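Local coordinates for CMP/dCMP-type deaminase domain-containing protein (Aspergillus oryzae RIB40, PDB 7DRY), which probably deaminates a pyrimidine intermediate of riboflavin biosynthesis, as a zinc-dependent Rib2 deaminase of the cytidine deaminase fold, at residues E100-Q114 with T139-T151. Numbering follows the deposited sequence.
Sequences EPCGKRLSGNLPCVQ and TFVGGSEGCQMLT. With ZN (zinc ion), chain B; SO4 (sulfate ion), chain C.
Glu100 OE2 accepts a hydrogen bond from Cys147 N at 3.1 Å, in the first turn of helix 145-152. OE2 uses its anti lone pair, and the N-H...O angle is 146°, so the bond is somewhat bent. CG of Glu100 is anti to the backbone N (chi1 175°) and the chain stays extended beyond it, which carries the carboxylate to this helix start. Its other oxygen, OE1, lies 3.0 Å from Gly143 O. This close pair would favour a protonated acid, whereas the helix start would favour the anion.

Beside it the backbones come close. Gly146 CA approaches Pro101 O at 3.6 Å in a nearly straight CA-H...O contact. A water links Gly103 N to Gly146 N, the second bond being weak. Met149 CE presses on Gly103 CA at 3.3 Å, a tight carbon contact. Val113 divides its branches: CG2 rests on Gly146 CA, while CG1 meets Met149 CB at 3.6 Å and Leu150 CD2. The Pro101 and Leu150 side chains cross at about a right angle, with CG against CD1.

At the loop end, Thr139 CG2 packs against Cys102 CB at 3.8 Å. Leu106 touches Phe140 and Val141. A sulfate, probably from crystallisation, is held by Arg105, Leu106 and Ser107.

Cys102 and Cys112 bind zinc with His61 and a water. The Pro-Cys loop leading into a cysteine-bearing helix is the PCxxC-type zinc motif of the cytidine deaminase fold, here with a longer spacer.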
loop_
_atom_site.group_PDB
_atom_site.type_symbol
_atom_site.label_atom_id
_atom_site.label_comp_id
_atom_site.label_asym_id
_atom_site.label_seq_id
_atom_site.Cartn_x
_atom_site.Cartn_y
_atom_site.Cartn_z
ATOM N N GLU A 100 -1.126 2.412 -6.482
ATOM C CA GLU A 100 -0.125 1.408 -6.814
ATOM C C GLU A 100 1.139 1.635 -5.980
ATOM O O GLU A 100 1.608 2.773 -5.882
ATOM C CB GLU A 100 0.232 1.550 -8.298
ATOM C CG GLU A 100 1.362 0.657 -8.770
ATOM C CD GLU A 100 1.830 1.020 -10.165
ATOM O OE1 GLU A 100 1.272 1.968 -10.749
ATOM O OE2 GLU A 100 2.763 0.370 -10.676
ATOM N N PRO A 101 1.708 0.594 -5.370
ATOM C CA PRO A 101 2.966 0.785 -4.627
ATOM C C PRO A 101 4.093 1.273 -5.526
ATOM O O PRO A 101 4.272 0.796 -6.650
ATOM C CB PRO A 101 3.268 -0.611 -4.063
ATOM C CG PRO A 101 2.366 -1.551 -4.805
ATOM C CD PRO A 101 1.169 -0.767 -5.221
ATOM N N CYS A 102 4.864 2.224 -5.015
ATOM C CA CYS A 102 5.901 2.838 -5.826
ATOM C C CYS A 102 7.098 1.910 -6.009
ATOM O O CYS A 102 7.450 1.112 -5.129
ATOM C CB CYS A 102 6.354 4.177 -5.234
ATOM S SG CYS A 102 7.144 4.112 -3.574
ATOM N N GLY A 103 7.722 2.029 -7.175
ATOM C CA GLY A 103 8.939 1.295 -7.455
ATOM C C GLY A 103 10.144 2.199 -7.575
ATOM O O GLY A 103 11.276 1.732 -7.742
ATOM N N LYS A 104 9.899 3.506 -7.496
ATOM C CA LYS A 104 10.919 4.538 -7.565
ATOM C C LYS A 104 10.413 5.708 -6.736
ATOM O O LYS A 104 9.209 5.977 -6.711
ATOM C CB LYS A 104 11.141 4.982 -9.016
ATOM C CG LYS A 104 12.264 5.983 -9.200
ATOM C CD LYS A 104 12.897 5.862 -10.580
ATOM C CE LYS A 104 13.677 7.116 -10.941
ATOM N NZ LYS A 104 12.875 8.036 -11.794
ATOM N N ARG A 105 11.324 6.386 -6.043
ATOM C CA ARG A 105 10.968 7.546 -5.239
ATOM C C ARG A 105 11.894 8.703 -5.574
ATOM O O ARG A 105 13.045 8.501 -5.966
ATOM C CB ARG A 105 11.023 7.233 -3.733
ATOM C CG ARG A 105 9.902 6.323 -3.281
ATOM C CD ARG A 105 9.897 6.101 -1.768
ATOM N NE ARG A 105 9.730 7.355 -1.041
ATOM C CZ ARG A 105 9.485 7.439 0.262
ATOM N NH1 ARG A 105 9.359 8.636 0.828
ATOM N NH2 ARG A 105 9.375 6.340 0.998
ATOM N N LEU A 106 11.373 9.925 -5.424
ATOM C CA LEU A 106 12.186 11.110 -5.680
ATOM C C LEU A 106 13.244 11.290 -4.603
ATOM O O LEU A 106 14.376 11.694 -4.893
ATOM C CB LEU A 106 11.299 12.348 -5.772
ATOM C CG LEU A 106 10.615 12.489 -7.128
ATOM C CD1 LEU A 106 9.640 13.651 -7.135
ATOM C CD2 LEU A 106 11.672 12.662 -8.190
ATOM N N SER A 107 12.888 11.011 -3.355
ATOM C CA SER A 107 13.857 10.980 -2.277
ATOM C C SER A 107 14.730 9.735 -2.405
ATOM O O SER A 107 14.531 8.884 -3.279
ATOM C CB SER A 107 13.130 11.026 -0.936
ATOM O OG SER A 107 12.417 9.820 -0.713
ATOM N N GLY A 108 15.717 9.626 -1.526
ATOM C CA GLY A 108 16.556 8.451 -1.523
ATOM C C GLY A 108 15.987 7.270 -0.777
ATOM O O GLY A 108 16.680 6.267 -0.590
ATOM N N ASN A 109 14.732 7.356 -0.349
ATOM C CA ASN A 109 14.153 6.303 0.470
ATOM C C ASN A 109 13.791 5.090 -0.377
ATOM O O ASN A 109 13.410 5.208 -1.546
ATOM C CB ASN A 109 12.916 6.820 1.201
ATOM C CG ASN A 109 13.249 7.910 2.195
ATOM O OD1 ASN A 109 13.850 7.650 3.240
ATOM N ND2 ASN A 109 12.865 9.140 1.878
ATOM N N LEU A 110 13.924 3.914 0.228
ATOM C CA LEU A 110 13.627 2.673 -0.474
ATOM C C LEU A 110 12.169 2.686 -0.923
ATOM O O LEU A 110 11.284 3.006 -0.118
ATOM C CB LEU A 110 13.849 1.489 0.461
ATOM C CG LEU A 110 13.745 0.118 -0.211
ATOM C CD1 LEU A 110 14.873 -0.072 -1.221
ATOM C CD2 LEU A 110 13.752 -1.005 0.819
ATOM N N PRO A 111 11.876 2.371 -2.183
ATOM C CA PRO A 111 10.480 2.390 -2.628
ATOM C C PRO A 111 9.662 1.279 -1.976
ATOM O O PRO A 111 10.174 0.333 -1.376
ATOM C CB PRO A 111 10.571 2.227 -4.146
ATOM C CG PRO A 111 11.966 2.681 -4.484
ATOM C CD PRO A 111 12.802 2.222 -3.319
ATOM N N CYS A 112 8.348 1.408 -2.117
ATOM C CA CYS A 112 7.440 0.570 -1.346
ATOM C C CYS A 112 7.427 -0.859 -1.874
ATOM O O CYS A 112 7.307 -1.808 -1.096
ATOM C CB CYS A 112 6.044 1.180 -1.432
ATOM S SG CYS A 112 5.845 2.587 -0.324
ATOM N N VAL A 113 7.565 -1.038 -3.191
ATOM C CA VAL A 113 7.580 -2.391 -3.743
ATOM C C VAL A 113 8.748 -3.186 -3.178
ATOM O O VAL A 113 8.618 -4.377 -2.864
ATOM C CB VAL A 113 7.575 -2.358 -5.283
ATOM C CG1 VAL A 113 7.923 -3.726 -5.852
ATOM C CG2 VAL A 113 6.219 -1.916 -5.792
ATOM N N GLN A 114 9.900 -2.534 -3.006
ATOM C CA GLN A 114 11.053 -3.220 -2.436
ATOM C C GLN A 114 10.822 -3.573 -0.971
ATOM O O GLN A 114 11.242 -4.645 -0.517
ATOM C CB GLN A 114 12.302 -2.359 -2.620
ATOM C CG GLN A 114 12.819 -2.290 -4.073
ATOM C CD GLN A 114 12.168 -1.186 -4.908
ATOM O OE1 GLN A 114 11.018 -0.814 -4.687
ATOM N NE2 GLN A 114 12.913 -0.659 -5.879
ATOM N N THR A 139 3.548 8.986 -6.037
ATOM C CA THR A 139 4.740 9.787 -6.272
ATOM C C THR A 139 4.501 10.591 -7.535
ATOM O O THR A 139 3.601 10.290 -8.321
ATOM C CB THR A 139 5.975 8.927 -6.563
ATOM O OG1 THR A 139 5.767 8.207 -7.786
ATOM C CG2 THR A 139 6.292 7.967 -5.431
ATOM N N PHE A 140 5.335 11.609 -7.738
ATOM C CA PHE A 140 5.265 12.352 -8.986
ATOM C C PHE A 140 5.858 11.585 -10.160
ATOM O O PHE A 140 5.651 11.994 -11.306
ATOM C CB PHE A 140 5.983 13.696 -8.843
ATOM C CG PHE A 140 5.248 14.700 -7.993
ATOM C CD1 PHE A 140 4.042 15.243 -8.414
ATOM C CD2 PHE A 140 5.777 15.117 -6.784
ATOM C CE1 PHE A 140 3.377 16.183 -7.636
ATOM C CE2 PHE A 140 5.111 16.045 -5.993
ATOM C CZ PHE A 140 3.915 16.586 -6.423
ATOM N N VAL A 141 6.583 10.490 -9.917
ATOM C CA VAL A 141 7.257 9.820 -11.027
ATOM C C VAL A 141 6.242 9.160 -11.956
ATOM O O VAL A 141 6.436 9.116 -13.176
ATOM C CB VAL A 141 8.353 8.849 -10.534
ATOM C CG1 VAL A 141 9.306 9.555 -9.569
ATOM C CG2 VAL A 141 7.776 7.558 -9.950
ATOM N N GLY A 142 5.134 8.667 -11.405
ATOM C CA GLY A 142 4.121 8.011 -12.211
ATOM C C GLY A 142 4.619 6.694 -12.787
ATOM O O GLY A 142 5.727 6.234 -12.517
ATOM N N GLY A 143 3.763 6.076 -13.589
ATOM C CA GLY A 143 4.135 4.882 -14.319
ATOM C C GLY A 143 3.685 3.590 -13.664
ATOM O O GLY A 143 2.832 3.554 -12.774
ATOM N N SER A 144 4.294 2.498 -14.131
ATOM C CA SER A 144 3.894 1.148 -13.755
ATOM C C SER A 144 5.061 0.304 -13.256
ATOM O O SER A 144 4.924 -0.923 -13.159
ATOM C CB SER A 144 3.227 0.452 -14.950
ATOM O OG SER A 144 3.063 -0.936 -14.719
ATOM N N GLU A 145 6.202 0.922 -12.941
ATOM C CA GLU A 145 7.385 0.149 -12.584
ATOM C C GLU A 145 7.145 -0.700 -11.336
ATOM O O GLU A 145 7.681 -1.809 -11.229
ATOM C CB GLU A 145 8.580 1.089 -12.406
ATOM C CG GLU A 145 9.895 0.385 -12.147
ATOM C CD GLU A 145 11.020 1.336 -11.775
ATOM O OE1 GLU A 145 12.138 0.848 -11.504
ATOM O OE2 GLU A 145 10.791 2.566 -11.755
ATOM N N GLY A 146 6.327 -0.215 -10.400
ATOM C CA GLY A 146 6.029 -1.008 -9.216
ATOM C C GLY A 146 5.385 -2.337 -9.562
ATOM O O GLY A 146 5.790 -3.391 -9.064
ATOM N N CYS A 147 4.389 -2.303 -10.445
ATOM C CA CYS A 147 3.691 -3.517 -10.845
ATOM C C CYS A 147 4.636 -4.495 -11.535
ATOM O O CYS A 147 4.579 -5.707 -11.291
ATOM C CB CYS A 147 2.544 -3.131 -11.775
ATOM S SG CYS A 147 1.128 -2.513 -10.875
ATOM N N GLN A 148 5.526 -3.983 -12.389
ATOM C CA GLN A 148 6.496 -4.845 -13.057
ATOM C C GLN A 148 7.393 -5.559 -12.052
ATOM O O GLN A 148 7.668 -6.756 -12.195
ATOM C CB GLN A 148 7.324 -4.017 -14.039
ATOM C CG GLN A 148 6.487 -3.261 -15.055
ATOM C CD GLN A 148 7.315 -2.309 -15.896
ATOM O OE1 GLN A 148 8.540 -2.265 -15.782
ATOM N NE2 GLN A 148 6.646 -1.533 -16.741
ATOM N N MET A 149 7.855 -4.844 -11.024
ATOM C CA MET A 149 8.729 -5.462 -10.031
ATOM C C MET A 149 7.986 -6.493 -9.189
ATOM O O MET A 149 8.555 -7.531 -8.831
ATOM C CB MET A 149 9.349 -4.396 -9.135
ATOM C CG MET A 149 10.656 -3.857 -9.648
ATOM S SD MET A 149 11.225 -2.510 -8.612
ATOM C CE MET A 149 10.197 -1.221 -9.231
ATOM N N LEU A 150 6.726 -6.219 -8.844
ATOM C CA LEU A 150 5.941 -7.207 -8.108
ATOM C C LEU A 150 5.815 -8.494 -8.909
ATOM O O LEU A 150 6.068 -9.591 -8.394
ATOM C CB LEU A 150 4.559 -6.644 -7.779
ATOM C CG LEU A 150 4.525 -5.507 -6.758
ATOM C CD1 LEU A 150 3.132 -4.904 -6.707
ATOM C CD2 LEU A 150 4.959 -5.996 -5.374
ATOM N N THR A 151 5.437 -8.373 -10.184
ATOM C CA THR A 151 5.315 -9.547 -11.039
ATOM C C THR A 151 6.632 -10.309 -11.102
ATOM O O THR A 151 6.660 -11.535 -10.950
ATOM C CB THR A 151 4.869 -9.123 -12.436
ATOM O OG1 THR A 151 3.586 -8.487 -12.350
ATOM C CG2 THR A 151 4.773 -10.336 -13.361
HETATM ZN ZN ZN B . 5.649 4.229 -1.939
HETATM S S SO4 C . 9.013 10.774 -2.621
HETATM O O1 SO4 C . 7.769 10.241 -2.044
HETATM O O2 SO4 C . 9.105 12.182 -2.249
HETATM O O3 SO4 C . 10.149 10.058 -2.072
HETATM O O4 SO4 C . 8.899 10.582 -4.056
HETATM O O HOH W 1 6.282 3.090 -9.687
HETATM O O HOH W 2 3.454 4.731 -3.091
#